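Local coordinates for protein CT296 (Chlamydia trachomatis, PDB 3QH6) that is of unknown function but resembles Fe(II) 2-oxoglutarate-dependent enzymes in structure, so a related iron-dependent role is possible, at residues K12-F15 / G19-L22; T85-V90 / D108-V113; A122-F127 / D135-G140. All blocks are in the same frame, centred on the assembly; numbering follows the deposited sequence.

Interaction 1. Residues K12-F15 / G19-L22; sequences KRYF and GHIL
Phe15 and Ile21, both buried, make the tight side of this contact. Ile21 sends CG2 to within 4.0 Å of Phe15 CD2, and CD2 also lies 3.7 Å from His20 CA, so one corner of the phenyl ring rests on the strand backbone. Tyr14 crosses Ile21 obliquely: its CD2 is 4.1 Å from Ile21 CB, and the ring meets His20 O with its edge, near the ring plane, 3.4 Å from CD2. The packing has a cost, since His20 N and His20 O are buried by it with no partner in the model. With CG anti to the backbone N (chi1 -168°), the phenol swings off the helix toward the strand.

Between the two segments the chain passes from helix 9-18 into strand 20-23, an edge strand of the antiparallel sheet within this chain. Gly19, with positive phi, ends the helix, and its N gives a bent hydrogen bond of 2.7 Å to Phe15 O. Phe15 itself packs onward against Leu84 and Thr85 of helix 77-85.

The looser side is polar, and Tyr14 is exposed there. A single water joins Tyr14 OH and His20 NE2, 2.8 Å from the hydroxyl and 3.0 Å from NE2, lying in the plane of the imidazole.

Interaction 2. Residues T85-V90 / D108-V113; sequences THRSRV and DCDCSV
The nearest CA atoms, those of Thr85 and Cys111, are 7.3 Å apart, so the gap between the end of helix 77-85 and the start of strand 111-116 is bridged mainly by side chains. Each segment carries a recognisable motif at this point. His86, with positive phi, closes the helix in a Schellman motif, and the chain then turns through a loop toward strand 91-98. On the other side, Asp110 and Cys111 both face Phe150 of strand 145-151, a classic beta bulge where strand 111-116 begins.

Thr85 supplies the apolar half. Its methyl CG2 points at the bulge, 3.8 Å from Cys111 CB and 4.0 Å from Asp110 O. The first torsion splits the jobs of the two branches: CG2 goes to the strand, while OG1 turns back to its own helix and bonds to Ala81 O. Cys111 lies deeper, with its SG against Phe127 of the neighbouring strand 125-128.

Farther out, Arg87 and Asp110 form a salt bridge. The arginine chain bends at its second torsion (chi2 -43°), folding CG and CD past the carboxylate so that NE faces it. Asp110 OD2 sits at the guanidinium edge, essentially in its plane, while the carboxylate itself is turned 77° from that plane. This is a one-nitrogen grip rather than a paired, side-by-side bridge; Arg87 NH2 stays 3.7 Å from Asp110 OD2. Asp110 OD2 is also hydrogen-bonded to Ser152 OG, so two partners on different parts of the chain help fix the carboxylate. The bond to arginine is nearly straight: Arg87 NE to Asp110 OD2 is 3.0 Å, with 178° at the hydrogen.

Interaction 3. Residues A122-F127 / D135-G140; sequences AGWGLF and DVFDWG
Leu126 and Val136 touch through single methyls, CD1 of the leucine 3.7 Å from CG1 of the valine, the two side chains crossing at about a right angle. A second apolar touch lies beside it, where Trp124 meets Phe137 chiefly through CB, the indole slanting past obliquely: Phe137 CE1 is 4.0 Å from Trp124 CB, and CZ is 4.2 Å away. Together they lay the loop that follows strand 125-128 over one side of the antiparallel sheet. No hydrogen bond crosses between the segments, whose nearest CA atoms, those of Leu126 and Phe137, are 7.7 Å apart.

Phe137 holds CG anti to its own N (chi1 -177°), which carries the ring in over the sheet; there it also packs on Leu114 and Cys116 of strand 111-116. The indole of Trp124 also packs on Leu22 of strand 20-23 and makes a cation-pi contact with Lys121.

The next shell fixes the backbones. Backbone hydrogen bonds pair Leu126 with Leu114 and Gly125 with Phe23, tying the strand to both its neighbours, while Phe137 O is hydrogen-bonded to Tyr132 OH within the loop. Farther along, Trp139 NE1 hydrogen-bonds to Gln99 O. Asp138 turns its carboxylate toward this residue: OD1 lies over one face of the Trp139 ring and takes a hydrogen bond from Trp139 N at 2.8 Å, on its anti side and 22° out of the carboxylate plane.

Overall arrangement
The three interactions follow one another along the chain and converge on one five-stranded antiparallel sheet. Interaction 1 brings in edge strand 20-23, interaction 3 its neighbour 125-128, and interaction 2 the next strand, 111-116. Centres of interactions 1 and 2 lie about 13 Å apart, those of 1 and 3 about 14 Å, while 2 and 3, about 19 Å apart, sit on opposite sides of the chain's centre. Interactions 1 and 2 touch through Phe15 and Thr85; Phe127, packed on Cys111 and Val113, links interactions 2 and 3. Helices and a long loop are thus fastened to a common sheet. The family, DUF5070, belongs to the cupin clan.

Interaction 1. Residues K12-F15 / G19-L22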
loop_
_atom_site.group_PDB
_atom_site.type_symbol
_atom_site.label_atom_id
_atom_site.label_comp_id
_atom_site.label_asym_id
_atom_site.label_seq_id
_atom_site.Cartn_x
_atom_site.Cartn_y
_atom_site.Cartn_z
ATOM N N LYS A 12 -13.770 4.179 8.382
ATOM C CA LYS A 12 -13.043 5.056 9.315
ATOM C C LYS A 12 -13.095 4.495 10.725
ATOM O O LYS A 12 -12.083 4.481 11.470
ATOM C CB LYS A 12 -13.598 6.495 9.295
ATOM C CG LYS A 12 -13.358 7.291 7.987
ATOM C CD LYS A 12 -14.266 8.526 7.954
ATOM C CE LYS A 12 -14.204 9.266 6.628
ATOM N NZ LYS A 12 -13.538 10.590 6.798
ATOM N N ARG A 13 -14.264 4.001 11.124
ATOM C CA ARG A 13 -14.441 3.504 12.483
ATOM C C ARG A 13 -13.625 2.269 12.706
ATOM O O ARG A 13 -13.074 2.100 13.774
ATOM C CB ARG A 13 -15.925 3.205 12.760
ATOM C CG ARG A 13 -16.742 4.473 12.828
ATOM C CD ARG A 13 -18.250 4.204 12.990
ATOM N NE ARG A 13 -18.904 5.418 13.465
ATOM C CZ ARG A 13 -20.213 5.628 13.469
ATOM N NH1 ARG A 13 -21.044 4.708 12.989
ATOM N NH2 ARG A 13 -20.690 6.771 13.944
ATOM N N TYR A 14 -13.524 1.408 11.694
ATOM C CA TYR A 14 -12.714 0.196 11.843
ATOM C C TYR A 14 -11.237 0.600 12.039
ATOM O O TYR A 14 -10.554 0.078 12.921
ATOM C CB TYR A 14 -12.865 -0.719 10.618
ATOM C CG TYR A 14 -12.292 -2.109 10.842
ATOM C CD1 TYR A 14 -13.083 -3.123 11.364
ATOM C CD2 TYR A 14 -10.949 -2.392 10.579
ATOM C CE1 TYR A 14 -12.581 -4.379 11.585
ATOM C CE2 TYR A 14 -10.429 -3.669 10.810
ATOM C CZ TYR A 14 -11.259 -4.653 11.309
ATOM O OH TYR A 14 -10.780 -5.922 11.554
ATOM N N PHE A 15 -10.765 1.547 11.226
ATOM C CA PHE A 15 -9.363 1.983 11.307
ATOM C C PHE A 15 -9.087 2.657 12.668
ATOM O O PHE A 15 -8.016 2.465 13.307
ATOM C CB PHE A 15 -9.064 2.919 10.141
ATOM C CG PHE A 15 -7.654 3.429 10.141
ATOM C CD1 PHE A 15 -7.359 4.641 10.699
ATOM C CD2 PHE A 15 -6.630 2.661 9.617
ATOM C CE1 PHE A 15 -6.034 5.105 10.713
ATOM C CE2 PHE A 15 -5.307 3.115 9.633
ATOM C CZ PHE A 15 -5.017 4.323 10.189
ATOM N N GLY A 19 -6.516 0.447 14.307
ATOM C CA GLY A 19 -5.271 0.975 13.737
ATOM C C GLY A 19 -4.840 0.430 12.371
ATOM O O GLY A 19 -3.738 0.674 11.912
ATOM N N HIS A 20 -5.721 -0.316 11.696
ATOM C CA HIS A 20 -5.429 -0.752 10.361
ATOM C C HIS A 20 -6.781 -1.057 9.734
ATOM O O HIS A 20 -7.784 -1.211 10.450
ATOM C CB HIS A 20 -4.562 -2.031 10.334
ATOM C CG HIS A 20 -5.247 -3.241 10.909
ATOM N ND1 HIS A 20 -4.993 -3.706 12.186
ATOM C CD2 HIS A 20 -6.182 -4.073 10.386
ATOM C CE1 HIS A 20 -5.757 -4.767 12.425
ATOM N NE2 HIS A 20 -6.477 -5.014 11.346
ATOM N N ILE A 21 -6.780 -1.160 8.431
ATOM C CA ILE A 21 -7.965 -1.685 7.723
ATOM C C ILE A 21 -7.507 -2.301 6.418
ATOM O O ILE A 21 -6.687 -1.723 5.678
ATOM C CB ILE A 21 -9.022 -0.569 7.490
ATOM C CG1 ILE A 21 -10.233 -1.124 6.751
ATOM C CG2 ILE A 21 -8.438 0.624 6.710
ATOM C CD1 ILE A 21 -11.474 -0.171 6.760
ATOM N N LEU A 22 -8.043 -3.478 6.119
ATOM C CA LEU A 22 -7.691 -4.226 4.913
ATOM C C LEU A 22 -8.789 -4.109 3.876
ATOM O O LEU A 22 -9.949 -4.359 4.205
ATOM C CB LEU A 22 -7.555 -5.720 5.315
ATOM C CG LEU A 22 -7.324 -6.691 4.144
ATOM C CD1 LEU A 22 -6.059 -6.339 3.385
ATOM C CD2 LEU A 22 -7.244 -8.148 4.629
HETATM O O HOH W 1 -8.551 -6.872 10.231
#

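Interaction 2. Residues T85-V90 / D108-V113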
loop_
_atom_site.group_PDB
_atom_site.type_symbol
_atom_site.label_atom_id
_atom_site.label_comp_id
_atom_site.label_asym_id
_atom_site.label_seq_id
_atom_site.Cartn_x
_atom_site.Cartn_y
_atom_site.Cartn_z
ATOM N N THR A 85 -6.387 9.089 8.659
ATOM C CA THR A 85 -5.540 9.560 9.749
ATOM C C THR A 85 -5.881 10.979 10.207
ATOM O O THR A 85 -5.248 11.495 11.133
ATOM C CB THR A 85 -4.060 9.480 9.385
ATOM O OG1 THR A 85 -3.774 10.262 8.201
ATOM C CG2 THR A 85 -3.672 8.061 9.135
ATOM N N HIS A 86 -6.915 11.569 9.617
ATOM C CA HIS A 86 -7.271 12.977 9.896
ATOM C C HIS A 86 -6.118 13.955 9.731
ATOM O O HIS A 86 -5.945 14.868 10.534
ATOM C CB HIS A 86 -7.868 13.132 11.296
ATOM C CG HIS A 86 -9.215 12.498 11.449
ATOM N ND1 HIS A 86 -10.077 12.818 12.477
ATOM C CD2 HIS A 86 -9.850 11.559 10.703
ATOM C CE1 HIS A 86 -11.183 12.100 12.363
ATOM N NE2 HIS A 86 -11.071 11.329 11.295
ATOM N N ARG A 87 -5.358 13.781 8.656
ATOM C CA ARG A 87 -4.276 14.677 8.288
ATOM C C ARG A 87 -4.725 15.548 7.123
ATOM O O ARG A 87 -5.523 15.096 6.304
ATOM C CB ARG A 87 -3.056 13.861 7.850
ATOM C CG ARG A 87 -2.392 13.095 8.981
ATOM C CD ARG A 87 -2.284 13.941 10.231
ATOM N NE ARG A 87 -1.267 13.431 11.151
ATOM C CZ ARG A 87 -1.376 13.444 12.476
ATOM N NH1 ARG A 87 -2.467 13.930 13.054
ATOM N NH2 ARG A 87 -0.393 12.963 13.226
ATOM N N SER A 88 -4.229 16.785 7.052
ATOM C CA SER A 88 -4.516 17.679 5.930
ATOM C C SER A 88 -4.097 17.009 4.648
ATOM O O SER A 88 -4.866 16.914 3.690
ATOM C CB SER A 88 -3.731 18.991 6.046
ATOM O OG SER A 88 -4.236 19.787 7.095
ATOM N N ARG A 89 -2.847 16.580 4.629
ATOM C CA ARG A 89 -2.291 15.950 3.449
ATOM C C ARG A 89 -1.101 15.106 3.843
ATOM O O ARG A 89 -0.430 15.379 4.829
ATOM C CB ARG A 89 -1.904 17.002 2.408
ATOM C CG ARG A 89 -0.817 17.957 2.833
ATOM N N VAL A 90 -0.877 14.053 3.075
ATOM C CA VAL A 90 0.306 13.243 3.218
ATOM C C VAL A 90 0.851 13.002 1.818
ATOM O O VAL A 90 0.146 13.242 0.805
ATOM C CB VAL A 90 -0.010 11.900 3.897
ATOM C CG1 VAL A 90 -0.759 12.116 5.226
ATOM C CG2 VAL A 90 -0.797 10.997 2.947
ATOM N N ASP A 108 8.078 5.166 11.355
ATOM C CA ASP A 108 7.263 6.055 12.184
ATOM C C ASP A 108 6.384 7.007 11.367
ATOM O O ASP A 108 5.799 7.945 11.945
ATOM C CB ASP A 108 8.156 6.859 13.178
ATOM C CG ASP A 108 9.006 7.919 12.489
ATOM O OD1 ASP A 108 9.147 7.865 11.250
ATOM O OD2 ASP A 108 9.564 8.799 13.192
ATOM N N CYS A 109 6.235 6.752 10.059
ATOM C CA CYS A 109 5.393 7.618 9.210
ATOM C C CYS A 109 3.927 7.685 9.682
ATOM O O CYS A 109 3.479 6.853 10.460
ATOM C CB CYS A 109 5.447 7.169 7.727
ATOM S SG CYS A 109 4.742 5.484 7.454
ATOM N N ASP A 110 3.182 8.690 9.220
ATOM C CA ASP A 110 1.784 8.851 9.624
ATOM C C ASP A 110 0.968 7.605 9.271
ATOM O O ASP A 110 0.130 7.162 10.044
ATOM C CB ASP A 110 1.157 10.077 8.941
ATOM C CG ASP A 110 1.841 11.368 9.314
ATOM O OD1 ASP A 110 3.039 11.508 8.994
ATOM O OD2 ASP A 110 1.177 12.248 9.911
ATOM N N CYS A 111 1.202 7.035 8.091
ATOM C CA CYS A 111 0.372 5.890 7.662
ATOM C C CYS A 111 1.127 5.080 6.626
ATOM O O CYS A 111 1.739 5.660 5.729
ATOM C CB CYS A 111 -0.949 6.375 7.038
ATOM S SG CYS A 111 -2.172 5.013 6.788
ATOM N N SER A 112 1.102 3.755 6.731
ATOM C CA SER A 112 1.654 2.933 5.649
ATOM C C SER A 112 0.548 2.246 4.828
ATOM O O SER A 112 -0.574 2.039 5.311
ATOM C CB SER A 112 2.627 1.890 6.220
ATOM O OG SER A 112 3.715 2.510 6.892
ATOM N N VAL A 113 0.873 1.842 3.602
ATOM C CA VAL A 113 -0.045 0.993 2.861
ATOM C C VAL A 113 0.736 -0.169 2.317
ATOM O O VAL A 113 1.761 0.019 1.666
ATOM C CB VAL A 113 -0.715 1.747 1.693
ATOM C CG1 VAL A 113 -1.521 0.750 0.800
ATOM C CG2 VAL A 113 -1.606 2.838 2.233
#

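Interaction 3. Residues A122-F127 / D135-G140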
loop_
_atom_site.group_PDB
_atom_site.type_symbol
_atom_site.label_atom_id
_atom_site.label_comp_id
_atom_site.label_asym_id
_atom_site.label_seq_id
_atom_site.Cartn_x
_atom_site.Cartn_y
_atom_site.Cartn_z
ATOM N N ALA A 122 -3.555 -10.218 -5.245
ATOM C CA ALA A 122 -3.106 -9.047 -5.988
ATOM C C ALA A 122 -4.128 -7.910 -5.858
ATOM O O ALA A 122 -5.326 -8.150 -5.875
ATOM C CB ALA A 122 -2.875 -9.400 -7.469
ATOM N N GLY A 123 -3.658 -6.672 -5.730
ATOM C CA GLY A 123 -4.568 -5.535 -5.626
ATOM C C GLY A 123 -5.175 -5.272 -4.249
ATOM O O GLY A 123 -5.733 -4.189 -4.045
ATOM N N TRP A 124 -5.098 -6.236 -3.326
ATOM C CA TRP A 124 -5.536 -6.032 -1.921
ATOM C C TRP A 124 -4.556 -5.070 -1.242
ATOM O O TRP A 124 -3.362 -5.132 -1.502
ATOM C CB TRP A 124 -5.558 -7.347 -1.132
ATOM C CG TRP A 124 -6.708 -8.312 -1.447
ATOM C CD1 TRP A 124 -7.061 -8.816 -2.672
ATOM C CD2 TRP A 124 -7.606 -8.902 -0.498
ATOM N NE1 TRP A 124 -8.133 -9.678 -2.543
ATOM C CE2 TRP A 124 -8.486 -9.747 -1.219
ATOM C CE3 TRP A 124 -7.758 -8.796 0.891
ATOM C CZ2 TRP A 124 -9.506 -10.480 -0.591
ATOM C CZ3 TRP A 124 -8.775 -9.524 1.514
ATOM C CH2 TRP A 124 -9.639 -10.351 0.767
ATOM N N GLY A 125 -5.042 -4.157 -0.412
ATOM C CA GLY A 125 -4.122 -3.283 0.309
ATOM C C GLY A 125 -4.517 -3.102 1.764
ATOM O O GLY A 125 -5.685 -3.139 2.109
ATOM N N LEU A 126 -3.522 -2.913 2.621
ATOM C CA LEU A 126 -3.730 -2.741 4.055
ATOM C C LEU A 126 -3.219 -1.366 4.457
ATOM O O LEU A 126 -2.040 -1.078 4.225
ATOM C CB LEU A 126 -2.965 -3.854 4.831
ATOM C CG LEU A 126 -2.949 -3.809 6.375
ATOM C CD1 LEU A 126 -4.352 -4.059 6.949
ATOM C CD2 LEU A 126 -1.970 -4.822 6.960
ATOM N N PHE A 127 -4.084 -0.497 4.994
ATOM C CA PHE A 127 -3.611 0.755 5.577
ATOM C C PHE A 127 -3.313 0.455 7.044
ATOM O O PHE A 127 -4.121 -0.186 7.702
ATOM C CB PHE A 127 -4.664 1.842 5.584
ATOM C CG PHE A 127 -5.037 2.359 4.201
ATOM C CD1 PHE A 127 -5.943 1.651 3.413
ATOM C CD2 PHE A 127 -4.517 3.570 3.737
ATOM C CE1 PHE A 127 -6.341 2.139 2.156
ATOM C CE2 PHE A 127 -4.898 4.072 2.465
ATOM C CZ PHE A 127 -5.792 3.357 1.678
ATOM N N ASP A 135 -1.309 -11.429 11.740
ATOM C CA ASP A 135 -2.565 -12.144 11.560
ATOM C C ASP A 135 -3.666 -11.266 10.971
ATOM O O ASP A 135 -4.826 -11.382 11.362
ATOM C CB ASP A 135 -3.036 -12.747 12.889
ATOM N N VAL A 136 -3.302 -10.382 10.042
ATOM C CA VAL A 136 -4.291 -9.609 9.292
ATOM C C VAL A 136 -4.157 -9.911 7.792
ATOM O O VAL A 136 -5.154 -10.145 7.112
ATOM C CB VAL A 136 -4.175 -8.077 9.568
ATOM C CG1 VAL A 136 -5.095 -7.288 8.652
ATOM C CG2 VAL A 136 -4.508 -7.770 11.024
ATOM N N PHE A 137 -2.925 -9.907 7.270
ATOM C CA PHE A 137 -2.729 -10.139 5.838
ATOM C C PHE A 137 -1.390 -10.793 5.515
ATOM O O PHE A 137 -0.342 -10.415 6.053
ATOM C CB PHE A 137 -2.838 -8.816 5.053
ATOM C CG PHE A 137 -2.708 -8.997 3.554
ATOM C CD1 PHE A 137 -3.759 -9.513 2.813
ATOM C CD2 PHE A 137 -1.528 -8.671 2.893
ATOM C CE1 PHE A 137 -3.634 -9.703 1.429
ATOM C CE2 PHE A 137 -1.392 -8.866 1.507
ATOM C CZ PHE A 137 -2.457 -9.381 0.777
ATOM N N ASP A 138 -1.431 -11.746 4.602
ATOM C CA ASP A 138 -0.213 -12.372 4.121
ATOM C C ASP A 138 -0.442 -12.937 2.720
ATOM O O ASP A 138 -1.591 -13.103 2.280
ATOM C CB ASP A 138 0.241 -13.474 5.082
ATOM C CG ASP A 138 1.764 -13.592 5.170
ATOM O OD1 ASP A 138 2.467 -13.170 4.221
ATOM O OD2 ASP A 138 2.264 -14.104 6.195
ATOM N N TRP A 139 0.658 -13.225 2.026
ATOM C CA TRP A 139 0.628 -13.692 0.640
ATOM C C TRP A 139 1.574 -14.885 0.461
ATOM O O TRP A 139 2.484 -15.077 1.254
ATOM C CB TRP A 139 1.017 -12.540 -0.301
ATOM C CG TRP A 139 2.385 -11.899 -0.006
ATOM C CD1 TRP A 139 3.570 -12.184 -0.624
ATOM C CD2 TRP A 139 2.675 -10.858 0.952
ATOM N NE1 TRP A 139 4.580 -11.401 -0.102
ATOM C CE2 TRP A 139 4.056 -10.581 0.863
ATOM C CE3 TRP A 139 1.901 -10.146 1.882
ATOM C CZ2 TRP A 139 4.687 -9.621 1.670
ATOM C CZ3 TRP A 139 2.533 -9.192 2.690
ATOM C CH2 TRP A 139 3.909 -8.940 2.571
ATOM N N GLY A 140 1.354 -15.679 -0.581
ATOM C CA GLY A 140 2.105 -16.906 -0.795
ATOM C C GLY A 140 3.556 -16.653 -1.134
ATOM O O GLY A 140 3.915 -15.561 -1.562
#